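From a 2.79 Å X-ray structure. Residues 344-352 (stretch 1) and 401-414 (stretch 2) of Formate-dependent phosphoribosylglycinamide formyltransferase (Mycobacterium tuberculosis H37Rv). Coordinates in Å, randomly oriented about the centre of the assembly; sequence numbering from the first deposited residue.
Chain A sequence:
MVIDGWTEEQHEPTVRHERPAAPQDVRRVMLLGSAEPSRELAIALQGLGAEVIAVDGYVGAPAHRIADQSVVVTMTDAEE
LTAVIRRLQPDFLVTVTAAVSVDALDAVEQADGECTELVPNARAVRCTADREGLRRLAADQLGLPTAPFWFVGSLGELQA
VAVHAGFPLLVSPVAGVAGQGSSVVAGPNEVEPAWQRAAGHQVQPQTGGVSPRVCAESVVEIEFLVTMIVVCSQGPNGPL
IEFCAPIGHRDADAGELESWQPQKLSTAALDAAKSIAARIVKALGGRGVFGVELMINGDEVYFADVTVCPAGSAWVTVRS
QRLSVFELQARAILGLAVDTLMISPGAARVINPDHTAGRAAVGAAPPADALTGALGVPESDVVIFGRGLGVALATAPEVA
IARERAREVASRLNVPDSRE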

# COMPACT_ATOMS: atom_id res chain seq x y z
N SER A 344 -0.78 11.17 9.14
CA SER A 344 0.19 11.63 10.12
C SER A 344 1.41 12.17 9.36
O SER A 344 1.63 11.79 8.20
CB SER A 344 0.60 10.50 11.07
OG SER A 344 2.00 10.49 11.30
N PRO A 345 2.19 13.07 9.97
CA PRO A 345 3.45 13.47 9.33
C PRO A 345 4.32 12.25 9.03
O PRO A 345 4.24 11.22 9.71
CB PRO A 345 4.10 14.39 10.37
CG PRO A 345 2.93 14.91 11.24
CD PRO A 345 1.93 13.75 11.25
N GLY A 346 5.16 12.36 7.99
CA GLY A 346 6.02 11.25 7.63
C GLY A 346 7.24 11.72 6.87
O GLY A 346 7.34 12.88 6.48
N ALA A 347 8.18 10.80 6.67
CA ALA A 347 9.33 11.08 5.82
C ALA A 347 9.74 9.81 5.11
O ALA A 347 9.41 8.69 5.52
CB ALA A 347 10.54 11.62 6.61
N ALA A 348 10.49 9.98 4.03
CA ALA A 348 10.94 8.83 3.27
C ALA A 348 12.35 9.08 2.76
O ALA A 348 12.80 10.22 2.62
CB ALA A 348 10.00 8.52 2.10
N ARG A 349 13.03 7.99 2.48
CA ARG A 349 14.36 8.06 1.91
C ARG A 349 14.42 7.01 0.82
O ARG A 349 14.26 5.82 1.11
CB ARG A 349 15.43 7.83 2.98
CG ARG A 349 15.87 9.13 3.59
CD ARG A 349 16.77 8.95 4.78
NE ARG A 349 16.92 10.22 5.47
CZ ARG A 349 18.00 10.99 5.39
NH1 ARG A 349 19.04 10.58 4.67
NH2 ARG A 349 18.05 12.14 6.05
N VAL A 350 14.58 7.45 -0.42
CA VAL A 350 14.72 6.53 -1.54
C VAL A 350 16.21 6.29 -1.76
O VAL A 350 16.94 7.22 -2.11
CB VAL A 350 14.04 7.06 -2.81
CG1 VAL A 350 14.23 6.07 -3.95
CG2 VAL A 350 12.55 7.30 -2.56
N ILE A 351 16.65 5.05 -1.54
CA ILE A 351 18.01 4.60 -1.76
C ILE A 351 18.15 4.08 -3.18
O ILE A 351 17.24 3.44 -3.70
CB ILE A 351 18.36 3.51 -0.73
CG1 ILE A 351 18.34 4.09 0.69
CG2 ILE A 351 19.69 2.87 -1.03
CD1 ILE A 351 17.33 3.44 1.63
N ASN A 352 19.29 4.36 -3.82
CA ASN A 352 19.56 3.88 -5.18
C ASN A 352 20.92 3.20 -5.32
O ASN A 352 21.59 3.35 -6.35
CB ASN A 352 19.47 5.02 -6.19
CG ASN A 352 18.15 5.74 -6.13
OD1 ASN A 352 17.18 5.33 -6.77
ND2 ASN A 352 18.09 6.82 -5.36
N ILE A 401 10.64 14.48 13.94
CA ILE A 401 10.87 13.11 14.39
C ILE A 401 10.77 12.16 13.21
O ILE A 401 11.57 11.22 13.08
CB ILE A 401 9.88 12.74 15.51
CG1 ILE A 401 10.06 13.66 16.72
CG2 ILE A 401 10.05 11.28 15.94
CD1 ILE A 401 8.79 13.79 17.52
N ALA A 402 9.82 12.40 12.31
CA ALA A 402 9.64 11.48 11.20
C ALA A 402 10.88 11.46 10.29
O ALA A 402 11.27 10.39 9.79
CB ALA A 402 8.37 11.84 10.45
N ARG A 403 11.54 12.60 10.12
CA ARG A 403 12.77 12.60 9.33
C ARG A 403 13.91 11.92 10.06
O ARG A 403 14.70 11.19 9.45
CB ARG A 403 13.15 14.02 8.93
CG ARG A 403 12.19 14.62 7.94
CD ARG A 403 12.52 16.04 7.65
NE ARG A 403 13.81 16.15 6.98
CZ ARG A 403 14.37 17.31 6.63
NH1 ARG A 403 13.75 18.45 6.89
NH2 ARG A 403 15.54 17.31 6.03
N GLU A 404 14.01 12.12 11.38
CA GLU A 404 15.10 11.49 12.13
C GLU A 404 14.95 9.97 12.15
O GLU A 404 15.93 9.24 11.99
CB GLU A 404 15.15 12.06 13.54
CG GLU A 404 16.48 11.82 14.25
CD GLU A 404 16.43 10.69 15.27
OE1 GLU A 404 17.39 10.56 16.06
OE2 GLU A 404 15.43 9.93 15.28
N ARG A 405 13.72 9.47 12.31
CA ARG A 405 13.49 8.03 12.26
C ARG A 405 13.81 7.46 10.89
O ARG A 405 14.36 6.35 10.80
CB ARG A 405 12.04 7.72 12.61
CG ARG A 405 11.63 8.17 13.94
CD ARG A 405 10.13 8.12 14.10
NE ARG A 405 9.83 8.02 15.52
CZ ARG A 405 8.62 7.94 16.04
NH1 ARG A 405 7.57 7.95 15.25
NH2 ARG A 405 8.47 7.85 17.35
N ALA A 406 13.44 8.17 9.82
CA ALA A 406 13.68 7.65 8.48
C ALA A 406 15.17 7.62 8.19
O ALA A 406 15.66 6.67 7.56
CB ALA A 406 12.94 8.48 7.43
N ARG A 407 15.91 8.62 8.66
CA ARG A 407 17.35 8.56 8.45
C ARG A 407 17.94 7.39 9.24
O ARG A 407 18.87 6.73 8.76
CB ARG A 407 17.95 9.91 8.82
CG ARG A 407 19.44 9.97 8.95
CD ARG A 407 19.81 10.80 10.17
NE ARG A 407 20.05 12.20 9.84
CZ ARG A 407 21.26 12.71 9.63
NH1 ARG A 407 22.34 11.94 9.74
NH2 ARG A 407 21.40 14.00 9.33
N GLU A 408 17.37 7.08 10.41
CA GLU A 408 17.82 5.91 11.16
C GLU A 408 17.51 4.63 10.40
O GLU A 408 18.40 3.81 10.16
CB GLU A 408 17.19 5.90 12.55
CG GLU A 408 18.13 6.40 13.65
CD GLU A 408 17.42 6.82 14.94
OE1 GLU A 408 16.17 6.97 14.94
OE2 GLU A 408 18.11 7.00 15.97
N VAL A 409 16.25 4.47 9.95
CA VAL A 409 15.88 3.29 9.16
C VAL A 409 16.83 3.11 7.98
O VAL A 409 17.34 2.01 7.73
CB VAL A 409 14.43 3.40 8.67
CG1 VAL A 409 14.12 2.23 7.76
CG2 VAL A 409 13.47 3.43 9.86
N ALA A 410 17.07 4.20 7.23
CA ALA A 410 17.95 4.12 6.06
C ALA A 410 19.37 3.79 6.47
O ALA A 410 20.05 2.99 5.81
CB ALA A 410 17.91 5.43 5.28
N SER A 411 19.85 4.39 7.55
CA SER A 411 21.21 4.12 7.98
C SER A 411 21.39 2.65 8.35
O SER A 411 22.35 2.01 7.92
CB SER A 411 21.57 5.03 9.14
OG SER A 411 22.86 4.71 9.62
N ARG A 412 20.45 2.08 9.14
CA ARG A 412 20.55 0.67 9.53
C ARG A 412 20.41 -0.27 8.34
O ARG A 412 20.68 -1.47 8.48
CB ARG A 412 19.48 0.27 10.56
CG ARG A 412 19.12 1.32 11.58
CD ARG A 412 19.69 1.07 12.94
NE ARG A 412 18.66 0.66 13.88
CZ ARG A 412 18.21 1.40 14.89
NH1 ARG A 412 17.27 0.93 15.70
NH2 ARG A 412 18.71 2.62 15.09
N LEU A 413 19.97 0.24 7.20
CA LEU A 413 19.64 -0.53 6.02
C LEU A 413 20.74 -0.50 4.96
O LEU A 413 21.08 -1.53 4.39
CB LEU A 413 18.36 0.00 5.40
CG LEU A 413 17.10 -0.84 5.38
CD1 LEU A 413 16.21 -0.28 4.28
CD2 LEU A 413 17.39 -2.32 5.16
N ASN A 414 21.32 0.68 4.77
CA ASN A 414 22.42 0.89 3.79
C ASN A 414 23.74 1.04 4.54
O ASN A 414 24.12 2.20 4.75
CB ASN A 414 22.19 2.14 2.95
CG ASN A 414 22.55 1.90 1.51
OD1 ASN A 414 22.55 0.76 1.05
ND2 ASN A 414 22.90 2.96 0.79
O HOH W 1 14.84 11.33 6.52

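The contact is a close, largely apolar packing of a β-strand against an alanine-lined helix, with no direct hydrogen bond between the two and a single water bridging them. Strand 346-351 and the helix of stretch 2 run in roughly the same direction, their axes inclined by 29° and approaching to 6.5 Å, and the two stretches together bury 482 Å². At this short separation the helix presents Ala402, Ala406 and Ala410, spaced one turn apart, whose CB atoms all point toward the strand.

The strand answers with alternate residues: Ala347, Arg349 and Ile351 point toward the helix, while the CB of Ala348 points away. The backbones come nearest at the start of the strand, where CA of Gly346 and CA of Ala402, and likewise CA of Ala347 and CA of Arg403, are 5.1 Å apart; Gly346 CA also lies 3.7 Å from Ala402 CB. Ala347 then settles between successive helical turns, its CB 3.5 Å from Ala402 O, 3.7 Å from Arg403 CA and 4.0 Å from Ala406 CB. At the far end, Ile351 CD1 lies 4.2 Å from Ala410 CB, and Ile351 CG2 is 3.7 Å from Asn414 ND2, although Asn414 is poorly ordered.

Arg349, the strand residue most covered by the helix, extends its side chain across the helix, with CD 3.7 Å from Ala410 CB. Arg407 CA sits over one face of its guanidinium, 3.4 Å from Arg349 NE. Polar chemistry enters through water 1, which accepts a hydrogen bond from Arg349 NE (2.6 Å) and donates one to Arg403 O (2.9 Å), the same carbonyl that accepts the helical bond from Arg407 N (2.9 Å). Arg349 NH2 and Arg407 NE, both on positively charged groups, are 4.3 Å apart, so this pairing offers no charge attraction; Arg349 NH1 is hydrogen-bonded elsewhere in the structure.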